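PDB 1JYE: lactose Operon Repressor from Escherichia coli, which represses transcription of the lac operon by binding operator DNA, and probably lets go of it when a sugar inducer occupies its core domain. Local coordinates for residues Glu105-Ala110 with Ile124-Asp129; Val150-Pro155 with Asn316-Val321; Ser162-Thr167 with His202-Arg207; Arg195-Gly200 with Leu243-Gln248. The protein carries 1 engineered substitution. All coordinates share one frame; numbering follows the deposited sequence.

Contact 1 of 4, residues Glu105-Ala110 with Ile124-Asp129. Unlike the reference sequence in segment 105-110: T109 (reference Ala).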
# COMPACT_ATOMS: atom_id res chain seq x y z
N GLU A 105 -9.55 10.87 -21.24
CA GLU A 105 -8.92 12.16 -21.48
C GLU A 105 -7.82 12.44 -20.46
O GLU A 105 -6.78 12.98 -20.80
CB GLU A 105 -9.96 13.29 -21.44
CG GLU A 105 -11.00 13.22 -22.54
CD GLU A 105 -10.37 13.12 -23.92
OE1 GLU A 105 -9.43 13.88 -24.20
OE2 GLU A 105 -10.83 12.27 -24.72
N ALA A 106 -8.07 12.06 -19.21
CA ALA A 106 -7.10 12.26 -18.15
C ALA A 106 -5.85 11.42 -18.44
O ALA A 106 -4.73 11.86 -18.19
CB ALA A 106 -7.70 11.86 -16.81
N CYS A 107 -6.06 10.22 -18.96
CA CYS A 107 -4.95 9.33 -19.28
C CYS A 107 -4.19 9.86 -20.49
O CYS A 107 -2.96 9.80 -20.54
CB CYS A 107 -5.45 7.91 -19.56
SG CYS A 107 -4.14 6.66 -19.56
N LYS A 108 -4.92 10.38 -21.47
CA LYS A 108 -4.27 10.94 -22.66
C LYS A 108 -3.38 12.11 -22.27
O LYS A 108 -2.30 12.29 -22.82
CB LYS A 108 -5.32 11.39 -23.67
CG LYS A 108 -6.07 10.25 -24.34
CD LYS A 108 -7.15 10.77 -25.26
CE LYS A 108 -7.81 9.64 -26.03
NZ LYS A 108 -6.82 8.96 -26.90
N THR A 109 -3.85 12.92 -21.32
CA THR A 109 -3.09 14.07 -20.87
C THR A 109 -1.79 13.59 -20.21
O THR A 109 -0.72 14.16 -20.45
CB THR A 109 -3.90 14.91 -19.86
OG1 THR A 109 -5.03 15.48 -20.52
CG2 THR A 109 -3.04 16.02 -19.27
N ALA A 110 -1.89 12.55 -19.40
CA ALA A 110 -0.72 12.00 -18.73
C ALA A 110 0.29 11.53 -19.77
O ALA A 110 1.48 11.81 -19.66
CB ALA A 110 -1.13 10.84 -17.82
N ILE A 124 1.31 1.78 -19.45
CA ILE A 124 0.03 2.34 -19.04
C ILE A 124 -0.60 1.44 -17.98
O ILE A 124 -1.20 0.41 -18.29
CB ILE A 124 -0.93 2.46 -20.25
CG1 ILE A 124 -0.23 3.16 -21.42
CG2 ILE A 124 -2.17 3.25 -19.84
CD1 ILE A 124 0.22 4.58 -21.13
N ASN A 125 -0.46 1.85 -16.72
CA ASN A 125 -0.99 1.11 -15.58
C ASN A 125 -2.25 1.82 -15.09
O ASN A 125 -2.34 2.25 -13.94
CB ASN A 125 0.08 1.07 -14.48
CG ASN A 125 -0.31 0.19 -13.32
OD1 ASN A 125 -0.77 -0.93 -13.51
ND2 ASN A 125 -0.11 0.70 -12.10
N TYR A 126 -3.24 1.91 -15.98
CA TYR A 126 -4.49 2.60 -15.70
C TYR A 126 -5.62 1.83 -16.39
O TYR A 126 -5.48 1.42 -17.54
CB TYR A 126 -4.39 4.02 -16.26
CG TYR A 126 -5.56 4.91 -15.94
CD1 TYR A 126 -5.69 5.51 -14.69
CD2 TYR A 126 -6.55 5.15 -16.89
CE1 TYR A 126 -6.77 6.33 -14.40
CE2 TYR A 126 -7.64 5.97 -16.61
CZ TYR A 126 -7.75 6.55 -15.36
OH TYR A 126 -8.83 7.36 -15.08
N PRO A 127 -6.77 1.63 -15.71
CA PRO A 127 -7.89 0.89 -16.30
C PRO A 127 -8.54 1.57 -17.50
O PRO A 127 -9.04 2.69 -17.40
CB PRO A 127 -8.84 0.73 -15.12
CG PRO A 127 -8.63 2.00 -14.36
CD PRO A 127 -7.12 2.15 -14.37
N LEU A 128 -8.55 0.88 -18.63
CA LEU A 128 -9.13 1.43 -19.86
C LEU A 128 -9.95 0.39 -20.61
O LEU A 128 -9.52 -0.75 -20.75
CB LEU A 128 -8.01 1.93 -20.78
CG LEU A 128 -7.20 3.13 -20.29
CD1 LEU A 128 -5.88 3.20 -21.04
CD2 LEU A 128 -8.02 4.40 -20.48
N ASP A 129 -11.13 0.77 -21.09
CA ASP A 129 -11.93 -0.19 -21.84
C ASP A 129 -11.34 -0.30 -23.25
O ASP A 129 -10.37 0.38 -23.57
CB ASP A 129 -13.42 0.20 -21.87
CG ASP A 129 -13.72 1.43 -22.72
OD1 ASP A 129 -12.82 1.93 -23.43
OD2 ASP A 129 -14.88 1.88 -22.69
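C107 joins helix 104-115 to the strand end and loop at 124-129, within the beta-alpha-beta crossover that runs from strand 93-98 through this helix to strand 122-125 of the same parallel sheet. One thiol does nearly all the work across the contact. C107 SG lies 3.9 Å from I124 CG2, 3.9 Å from Y126 CD2 and 4.1 Å from L128 CD1, so a single sulfur is shared by three side chains. With SG anti to the backbone N (chi1 -166°), the thiol is carried off the helix toward the sheet. The sulfur approaches the Y126 ring obliquely, 4.7 Å from its centroid and 46° off the ring normal, a sulfur-aromatic contact. C107 CB supports it from 4.0 Å at Y126 CD2. On the ring itself, P127 CD lies over one face, while L128 CD2 meets the edge in the ring plane. Cysteine suits this place because it is small, weakly polar and polarisable. I124 and L128 supply branched apolar ends that also touch F147, and V136 of helix 130-139 meets both C107 and L128. That helix starts at once after the loop, with D129 as its N-cap, OD1 accepting from D132 N. With no hydrogen bond between the two segments, the contact rests on dispersion and shape, including the oblique sulfur-aromatic approach.

Contact 2 of 4, residues Val150-Pro155 with Asn316-Val321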
# COMPACT_ATOMS: atom_id res chain seq x y z
N VAL A 150 -6.25 -3.68 -18.82
CA VAL A 150 -7.20 -3.70 -19.93
C VAL A 150 -7.74 -5.11 -20.09
O VAL A 150 -7.37 -6.02 -19.34
CB VAL A 150 -6.49 -3.32 -21.25
CG1 VAL A 150 -6.06 -1.87 -21.22
CG2 VAL A 150 -5.27 -4.22 -21.47
N SER A 151 -8.63 -5.29 -21.06
CA SER A 151 -9.16 -6.61 -21.36
C SER A 151 -8.11 -7.25 -22.25
O SER A 151 -7.42 -6.55 -22.98
CB SER A 151 -10.47 -6.49 -22.13
OG SER A 151 -10.80 -7.73 -22.74
N ASP A 152 -8.00 -8.57 -22.21
CA ASP A 152 -7.01 -9.24 -23.05
C ASP A 152 -7.49 -9.35 -24.50
O ASP A 152 -6.79 -9.87 -25.36
CB ASP A 152 -6.68 -10.62 -22.48
CG ASP A 152 -7.91 -11.45 -22.18
OD1 ASP A 152 -8.82 -10.96 -21.48
OD2 ASP A 152 -7.97 -12.62 -22.64
N GLN A 153 -8.70 -8.84 -24.76
CA GLN A 153 -9.26 -8.87 -26.10
C GLN A 153 -8.94 -7.61 -26.89
O GLN A 153 -9.06 -7.59 -28.12
CB GLN A 153 -10.78 -9.05 -26.03
CG GLN A 153 -11.23 -10.38 -25.44
CD GLN A 153 -10.68 -11.57 -26.21
OE1 GLN A 153 -10.83 -11.65 -27.43
NE2 GLN A 153 -10.05 -12.50 -25.50
N THR A 154 -8.53 -6.55 -26.20
CA THR A 154 -8.19 -5.30 -26.87
C THR A 154 -6.90 -5.47 -27.67
O THR A 154 -5.89 -5.93 -27.14
CB THR A 154 -8.04 -4.16 -25.85
OG1 THR A 154 -9.20 -4.12 -25.01
CG2 THR A 154 -7.89 -2.82 -26.56
N PRO A 155 -6.93 -5.09 -28.96
CA PRO A 155 -5.79 -5.18 -29.88
C PRO A 155 -4.63 -4.21 -29.66
O PRO A 155 -4.31 -3.41 -30.54
CB PRO A 155 -6.45 -5.00 -31.24
CG PRO A 155 -7.51 -4.00 -30.94
CD PRO A 155 -8.11 -4.53 -29.65
N ASN A 316 -1.23 -9.49 -26.51
CA ASN A 316 -1.44 -9.69 -25.09
C ASN A 316 -0.83 -10.96 -24.51
O ASN A 316 -0.76 -11.99 -25.18
CB ASN A 316 -2.94 -9.69 -24.78
CG ASN A 316 -3.25 -10.23 -23.39
OD1 ASN A 316 -3.43 -11.43 -23.20
ND2 ASN A 316 -3.29 -9.33 -22.41
N GLN A 317 -0.39 -10.85 -23.27
CA GLN A 317 0.15 -11.98 -22.52
C GLN A 317 -0.74 -12.07 -21.29
O GLN A 317 -1.08 -11.05 -20.69
CB GLN A 317 1.60 -11.76 -22.07
CG GLN A 317 2.00 -12.75 -20.96
CD GLN A 317 3.46 -12.67 -20.54
OE1 GLN A 317 4.08 -11.61 -20.61
NE2 GLN A 317 4.00 -13.79 -20.07
N LEU A 318 -1.13 -13.30 -20.94
CA LEU A 318 -1.94 -13.54 -19.76
C LEU A 318 -1.05 -14.18 -18.71
O LEU A 318 -0.38 -15.18 -18.99
CB LEU A 318 -3.09 -14.49 -20.09
CG LEU A 318 -4.27 -13.93 -20.87
CD1 LEU A 318 -5.20 -15.08 -21.28
CD2 LEU A 318 -5.02 -12.94 -20.00
N LEU A 319 -1.04 -13.61 -17.51
CA LEU A 319 -0.25 -14.16 -16.42
C LEU A 319 -1.16 -15.02 -15.56
O LEU A 319 -2.32 -14.68 -15.34
CB LEU A 319 0.35 -13.05 -15.56
CG LEU A 319 1.41 -12.16 -16.22
CD1 LEU A 319 1.87 -11.11 -15.22
CD2 LEU A 319 2.58 -13.01 -16.69
N PRO A 320 -0.64 -16.15 -15.06
CA PRO A 320 -1.45 -17.03 -14.23
C PRO A 320 -1.72 -16.48 -12.83
O PRO A 320 -1.03 -15.58 -12.35
CB PRO A 320 -0.63 -18.31 -14.19
CG PRO A 320 0.78 -17.79 -14.20
CD PRO A 320 0.71 -16.71 -15.27
N VAL A 321 -2.75 -17.03 -12.20
CA VAL A 321 -3.13 -16.68 -10.84
C VAL A 321 -3.34 -18.02 -10.14
O VAL A 321 -3.41 -19.06 -10.80
CB VAL A 321 -4.43 -15.85 -10.77
CG1 VAL A 321 -4.23 -14.51 -11.49
CG2 VAL A 321 -5.60 -16.63 -11.40
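D152 meets N316 and L318 where the loop 150-155 passes beside strand 316-319. The van der Waals contacts come first. D152 CB sits across the N316 amide, 3.4 Å from its OD1, 3.6 Å from its CG and 3.6 Å from its ND2, a methylene packed against a flat polar group. D152 CG lies between the backbone N and the carbonyl carbon (chi1 51°), which sets the carboxylate beside L318. The apolar touch is L318 CD2 on D152 CB at 3.8 Å; L318 CD1 lies beside the carboxylate oxygen D152 OD2 at 3.9 Å. Hydrogen bonds lie within the loop or lead out of the contact. A type I turn runs from S151 to T154, and S151 OG accepts from Q153 N at 3.1 Å in an ST turn; serine suits that corner because its short hydroxyl reaches forward to the backbone N two residues on. N316 ND2 bonds to S158 OG on the neighbouring parallel strand 158-161. That strand and 316-324 are consistent with the connections between the two lobes in periplasmic-binding-protein-like folds. Since no hydrogen bond or salt bridge spans the two segments, D152 and N316 touch by their carbon and amide surfaces, while D152 OD1 and N316 ND2 find their partners in H163 and S158.

Contact 3 of 4, residues Ser162-Thr167 with His202-Arg207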
# COMPACT_ATOMS: atom_id res chain seq x y z
N SER A 162 -4.96 -13.50 -15.52
CA SER A 162 -6.11 -14.25 -16.03
C SER A 162 -7.34 -14.09 -15.13
O SER A 162 -7.43 -14.73 -14.08
CB SER A 162 -5.76 -15.73 -16.16
OG SER A 162 -6.90 -16.46 -16.61
N HIS A 163 -8.27 -13.24 -15.54
CA HIS A 163 -9.49 -13.03 -14.78
C HIS A 163 -10.39 -14.27 -14.86
O HIS A 163 -11.12 -14.57 -13.92
CB HIS A 163 -10.24 -11.80 -15.31
CG HIS A 163 -10.35 -11.76 -16.80
ND1 HIS A 163 -11.40 -12.33 -17.49
CD2 HIS A 163 -9.52 -11.26 -17.74
CE1 HIS A 163 -11.21 -12.17 -18.79
NE2 HIS A 163 -10.08 -11.52 -18.97
N GLU A 164 -10.32 -14.99 -15.98
CA GLU A 164 -11.12 -16.20 -16.13
C GLU A 164 -10.72 -17.22 -15.07
O GLU A 164 -11.58 -17.85 -14.43
CB GLU A 164 -10.90 -16.82 -17.52
CG GLU A 164 -11.40 -15.97 -18.68
CD GLU A 164 -12.91 -16.01 -18.84
OE1 GLU A 164 -13.43 -15.25 -19.67
OE2 GLU A 164 -13.56 -16.81 -18.14
N ASP A 165 -9.42 -17.37 -14.86
CA ASP A 165 -8.92 -18.33 -13.88
C ASP A 165 -9.18 -17.87 -12.45
O ASP A 165 -9.57 -18.67 -11.60
CB ASP A 165 -7.43 -18.58 -14.10
CG ASP A 165 -7.16 -19.38 -15.36
OD1 ASP A 165 -6.04 -19.29 -15.91
OD2 ASP A 165 -8.06 -20.13 -15.80
N GLY A 166 -8.96 -16.59 -12.18
CA GLY A 166 -9.17 -16.08 -10.84
C GLY A 166 -10.61 -16.18 -10.36
O GLY A 166 -10.86 -16.54 -9.21
N THR A 167 -11.56 -15.88 -11.24
CA THR A 167 -12.96 -15.96 -10.87
C THR A 167 -13.43 -17.41 -10.79
O THR A 167 -14.21 -17.76 -9.91
CB THR A 167 -13.84 -15.15 -11.85
OG1 THR A 167 -13.63 -15.62 -13.19
CG2 THR A 167 -13.49 -13.67 -11.78
N HIS A 202 -20.06 -14.21 -12.33
CA HIS A 202 -21.38 -14.57 -12.85
C HIS A 202 -21.30 -15.72 -13.83
O HIS A 202 -22.15 -16.61 -13.81
CB HIS A 202 -22.04 -13.36 -13.51
CG HIS A 202 -22.66 -12.41 -12.53
ND1 HIS A 202 -23.72 -12.77 -11.72
CD2 HIS A 202 -22.37 -11.13 -12.22
CE1 HIS A 202 -24.06 -11.74 -10.97
NE2 HIS A 202 -23.26 -10.73 -11.25
N LYS A 203 -20.28 -15.71 -14.68
CA LYS A 203 -20.11 -16.78 -15.66
C LYS A 203 -19.97 -18.14 -15.00
O LYS A 203 -20.69 -19.08 -15.33
CB LYS A 203 -18.88 -16.51 -16.53
CG LYS A 203 -18.53 -17.65 -17.48
CD LYS A 203 -17.28 -17.33 -18.29
CE LYS A 203 -16.84 -18.54 -19.11
NZ LYS A 203 -15.61 -18.25 -19.92
N TYR A 204 -19.05 -18.25 -14.05
CA TYR A 204 -18.84 -19.53 -13.38
C TYR A 204 -19.94 -19.93 -12.40
O TYR A 204 -20.20 -21.12 -12.23
CB TYR A 204 -17.44 -19.54 -12.75
CG TYR A 204 -16.39 -19.51 -13.83
CD1 TYR A 204 -16.16 -20.63 -14.64
CD2 TYR A 204 -15.69 -18.34 -14.13
CE1 TYR A 204 -15.28 -20.58 -15.72
CE2 TYR A 204 -14.81 -18.28 -15.20
CZ TYR A 204 -14.61 -19.40 -16.00
OH TYR A 204 -13.76 -19.34 -17.08
N LEU A 205 -20.59 -18.95 -11.78
CA LEU A 205 -21.69 -19.29 -10.88
C LEU A 205 -22.80 -19.88 -11.75
O LEU A 205 -23.42 -20.88 -11.39
CB LEU A 205 -22.21 -18.04 -10.15
CG LEU A 205 -21.39 -17.58 -8.94
CD1 LEU A 205 -21.97 -16.30 -8.37
CD2 LEU A 205 -21.38 -18.68 -7.88
N THR A 206 -23.04 -19.26 -12.90
CA THR A 206 -24.07 -19.73 -13.83
C THR A 206 -23.73 -21.14 -14.31
O THR A 206 -24.61 -22.00 -14.40
CB THR A 206 -24.21 -18.79 -15.04
OG1 THR A 206 -24.60 -17.49 -14.60
CG2 THR A 206 -25.27 -19.32 -16.01
N ARG A 207 -22.46 -21.38 -14.63
CA ARG A 207 -22.05 -22.70 -15.09
C ARG A 207 -22.32 -23.75 -14.02
O ARG A 207 -22.52 -24.93 -14.33
CB ARG A 207 -20.56 -22.70 -15.45
CG ARG A 207 -20.24 -21.99 -16.76
CD ARG A 207 -18.81 -22.31 -17.20
NE ARG A 207 -18.49 -21.74 -18.51
CZ ARG A 207 -17.33 -21.93 -19.13
NH1 ARG A 207 -16.39 -22.67 -18.57
NH2 ARG A 207 -17.12 -21.37 -20.32
O HOH W 1 -10.91 -20.46 -16.37
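E164 and Y204 join two helices of one lobe of the periplasmic-binding-protein-like core, 163-177 and 192-207. Their short segments cross at -52°, with the axes 10.1 Å apart at closest approach. The tight side belongs to the buried Y204. Its OH donates to E164 OE2 at 2.8 Å, meeting the carboxylate on its anti side, somewhat out of plane, with ring and carboxylate planes nearly perpendicular. T167 OG1 lies at the ring edge, 3.5 Å from Y204 CE2, and E164 O is 3.3 Å from that same carbon. T167 OG1 is itself tied down, donating to H163 O at 2.8 Å; that carbonyl also takes T167 N. Threonine fits because its hydroxyl, already spent on its own helix, can lie at the ring edge. Outward the contact becomes ionic and looser. K203 runs fully extended, every torsion close to 180°, to bring NZ 3.1 Å from E164 OE2 in a salt bridge that arrives from above the carboxylate plane. One oxygen thus takes two donors, which would probably favour its charged form; R207 adds positive charge nearby without contact. Glutamate is long and flexible enough to bend back to both. Beside the partly exposed D165, a water bridges the helices, donating to D165 OD2 at 2.9 Å and to Y204 OH at 3.1 Å.

Contact 4 of 4, residues Arg195-Gly200 with Leu243-Gln248. With GOL (glycerol), chain B.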
# COMPACT_ATOMS: atom_id res chain seq x y z
N ARG A 195 -14.84 -4.94 -13.57
CA ARG A 195 -15.88 -5.44 -14.46
C ARG A 195 -15.59 -6.87 -14.93
O ARG A 195 -16.48 -7.72 -14.92
CB ARG A 195 -16.03 -4.52 -15.68
CG ARG A 195 -16.56 -3.13 -15.33
CD ARG A 195 -17.08 -2.40 -16.57
NE ARG A 195 -16.04 -2.16 -17.57
CZ ARG A 195 -15.28 -1.07 -17.61
NH1 ARG A 195 -14.36 -0.93 -18.57
NH2 ARG A 195 -15.43 -0.10 -16.71
N LEU A 196 -14.35 -7.12 -15.35
CA LEU A 196 -13.98 -8.46 -15.81
C LEU A 196 -14.16 -9.47 -14.68
O LEU A 196 -14.61 -10.59 -14.90
CB LEU A 196 -12.53 -8.47 -16.29
CG LEU A 196 -12.23 -7.68 -17.57
CD1 LEU A 196 -10.72 -7.61 -17.78
CD2 LEU A 196 -12.92 -8.35 -18.76
N ARG A 197 -13.81 -9.05 -13.47
CA ARG A 197 -13.93 -9.92 -12.30
C ARG A 197 -15.39 -10.24 -12.00
O ARG A 197 -15.75 -11.40 -11.77
CB ARG A 197 -13.27 -9.23 -11.09
CG ARG A 197 -13.05 -10.11 -9.86
CD ARG A 197 -11.97 -9.47 -8.97
NE ARG A 197 -10.75 -9.28 -9.75
CZ ARG A 197 -9.75 -8.46 -9.44
NH1 ARG A 197 -9.80 -7.72 -8.34
NH2 ARG A 197 -8.71 -8.36 -10.25
N LEU A 198 -16.25 -9.22 -12.03
CA LEU A 198 -17.67 -9.45 -11.75
C LEU A 198 -18.30 -10.33 -12.83
O LEU A 198 -19.07 -11.24 -12.53
CB LEU A 198 -18.41 -8.11 -11.66
CG LEU A 198 -19.92 -8.19 -11.40
CD1 LEU A 198 -20.20 -9.01 -10.14
CD2 LEU A 198 -20.49 -6.78 -11.25
N ALA A 199 -17.97 -10.06 -14.10
CA ALA A 199 -18.52 -10.85 -15.20
C ALA A 199 -18.09 -12.31 -15.05
O ALA A 199 -18.87 -13.23 -15.32
CB ALA A 199 -18.05 -10.29 -16.53
N GLY A 200 -16.84 -12.50 -14.63
CA GLY A 200 -16.32 -13.84 -14.44
C GLY A 200 -17.05 -14.59 -13.35
O GLY A 200 -17.39 -15.77 -13.54
N LEU A 243 -17.88 -13.69 -2.32
CA LEU A 243 -16.74 -13.55 -3.21
C LEU A 243 -16.51 -12.04 -3.21
O LEU A 243 -17.41 -11.28 -3.57
CB LEU A 243 -17.10 -14.04 -4.63
CG LEU A 243 -17.10 -15.56 -4.78
CD1 LEU A 243 -17.87 -15.96 -6.04
CD2 LEU A 243 -15.66 -16.07 -4.83
N VAL A 244 -15.33 -11.61 -2.76
CA VAL A 244 -15.03 -10.18 -2.68
C VAL A 244 -13.92 -9.79 -3.66
O VAL A 244 -12.94 -10.53 -3.83
CB VAL A 244 -14.63 -9.81 -1.23
CG1 VAL A 244 -14.45 -8.31 -1.10
CG2 VAL A 244 -15.72 -10.30 -0.27
N ALA A 245 -14.08 -8.63 -4.30
CA ALA A 245 -13.17 -8.16 -5.34
C ALA A 245 -11.71 -7.93 -4.99
O ALA A 245 -10.86 -7.91 -5.88
CB ALA A 245 -13.76 -6.92 -6.02
N ASN A 246 -11.40 -7.71 -3.72
CA ASN A 246 -10.00 -7.58 -3.33
C ASN A 246 -9.86 -7.83 -1.85
O ASN A 246 -10.86 -7.90 -1.13
CB ASN A 246 -9.39 -6.23 -3.79
CG ASN A 246 -9.74 -5.05 -2.89
OD1 ASN A 246 -10.68 -5.10 -2.10
ND2 ASN A 246 -8.98 -3.96 -3.03
N ASP A 247 -8.63 -8.02 -1.39
CA ASP A 247 -8.41 -8.34 0.01
C ASP A 247 -8.82 -7.24 0.99
O ASP A 247 -9.33 -7.54 2.07
CB ASP A 247 -6.95 -8.73 0.23
CG ASP A 247 -6.59 -10.04 -0.45
OD1 ASP A 247 -7.52 -10.79 -0.84
OD2 ASP A 247 -5.39 -10.33 -0.60
N GLN A 248 -8.62 -5.99 0.62
CA GLN A 248 -9.00 -4.90 1.51
C GLN A 248 -10.51 -4.84 1.70
O GLN A 248 -10.98 -4.66 2.82
CB GLN A 248 -8.45 -3.58 1.00
CG GLN A 248 -6.95 -3.45 1.20
CD GLN A 248 -6.34 -2.37 0.34
OE1 GLN A 248 -6.23 -2.53 -0.87
NE2 GLN A 248 -5.95 -1.26 0.96
C1 GOL B . -7.28 -4.23 -6.70
O1 GOL B . -6.86 -4.45 -5.35
C2 GOL B . -6.85 -5.41 -7.57
O2 GOL B . -7.54 -6.59 -7.16
C3 GOL B . -7.15 -5.13 -9.04
O3 GOL B . -6.79 -6.26 -9.82
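R197, on helix 192-207, faces A245, where the chain turns out of strand 241-244 toward the next helix, their CA atoms 7.2 Å apart. The turn leaves the A245 carbonyl available to the arginine. R197 NH1 donates to A245 O over 2.7 Å, with an N-H...O angle of 136°; the donor lies in the carbonyl plane, but the oxygen stands 20° out of the guanidinium plane. The bond is therefore short yet bent. A bend at chi3 (-56°) swings the guanidinium round at the end of an otherwise extended chain, and CD stays 4.3 Å from A245 CB. Alanine suits the place, since its methyl meets the arginine stem without blocking the way to the carbonyl. A glycerol, probably from the crystallisation liquor, accepts from both terminal nitrogens: R197 NH1 gives to its O2 at 2.8 Å and R197 NH2 to its O3 at 2.9 Å. N246 ND2 reaches glycerol O1 at 3.2 Å and also bonds to W220 O, and D274 and Q291 bind the same glycerol. A ring of polyol-binding groups here is consistent with the sugar-inducer pocket of this family. Y273 makes a cation-pi contact with R197. Beyond it, N246 caps helix 247-259 by accepting from M249 N, strand 241-244 runs beside 182-186, and T167, on the adjoining helix 163-177, packs on R197.

From the N terminus, contact 1 comes first: it closes a short loop between 105-110 and 124-129, holding a helix to the first parallel sheet, and is complete before the others begin. Contact 2 then opens at 150-155 and closes only at 316-321, a long loop in which contacts 3 and 4 are both nested. Those two cross, since 195-200 precedes 202-207 yet pairs later, with 243-248, and both use helix 192-207. The contacts also touch in space: L128 meets V150, D129 lies by R195, D152 bonds to H163, and T167 packs on R197. Together they run from the first sheet, through the mixed sheet, to the second parallel sheet and its helices.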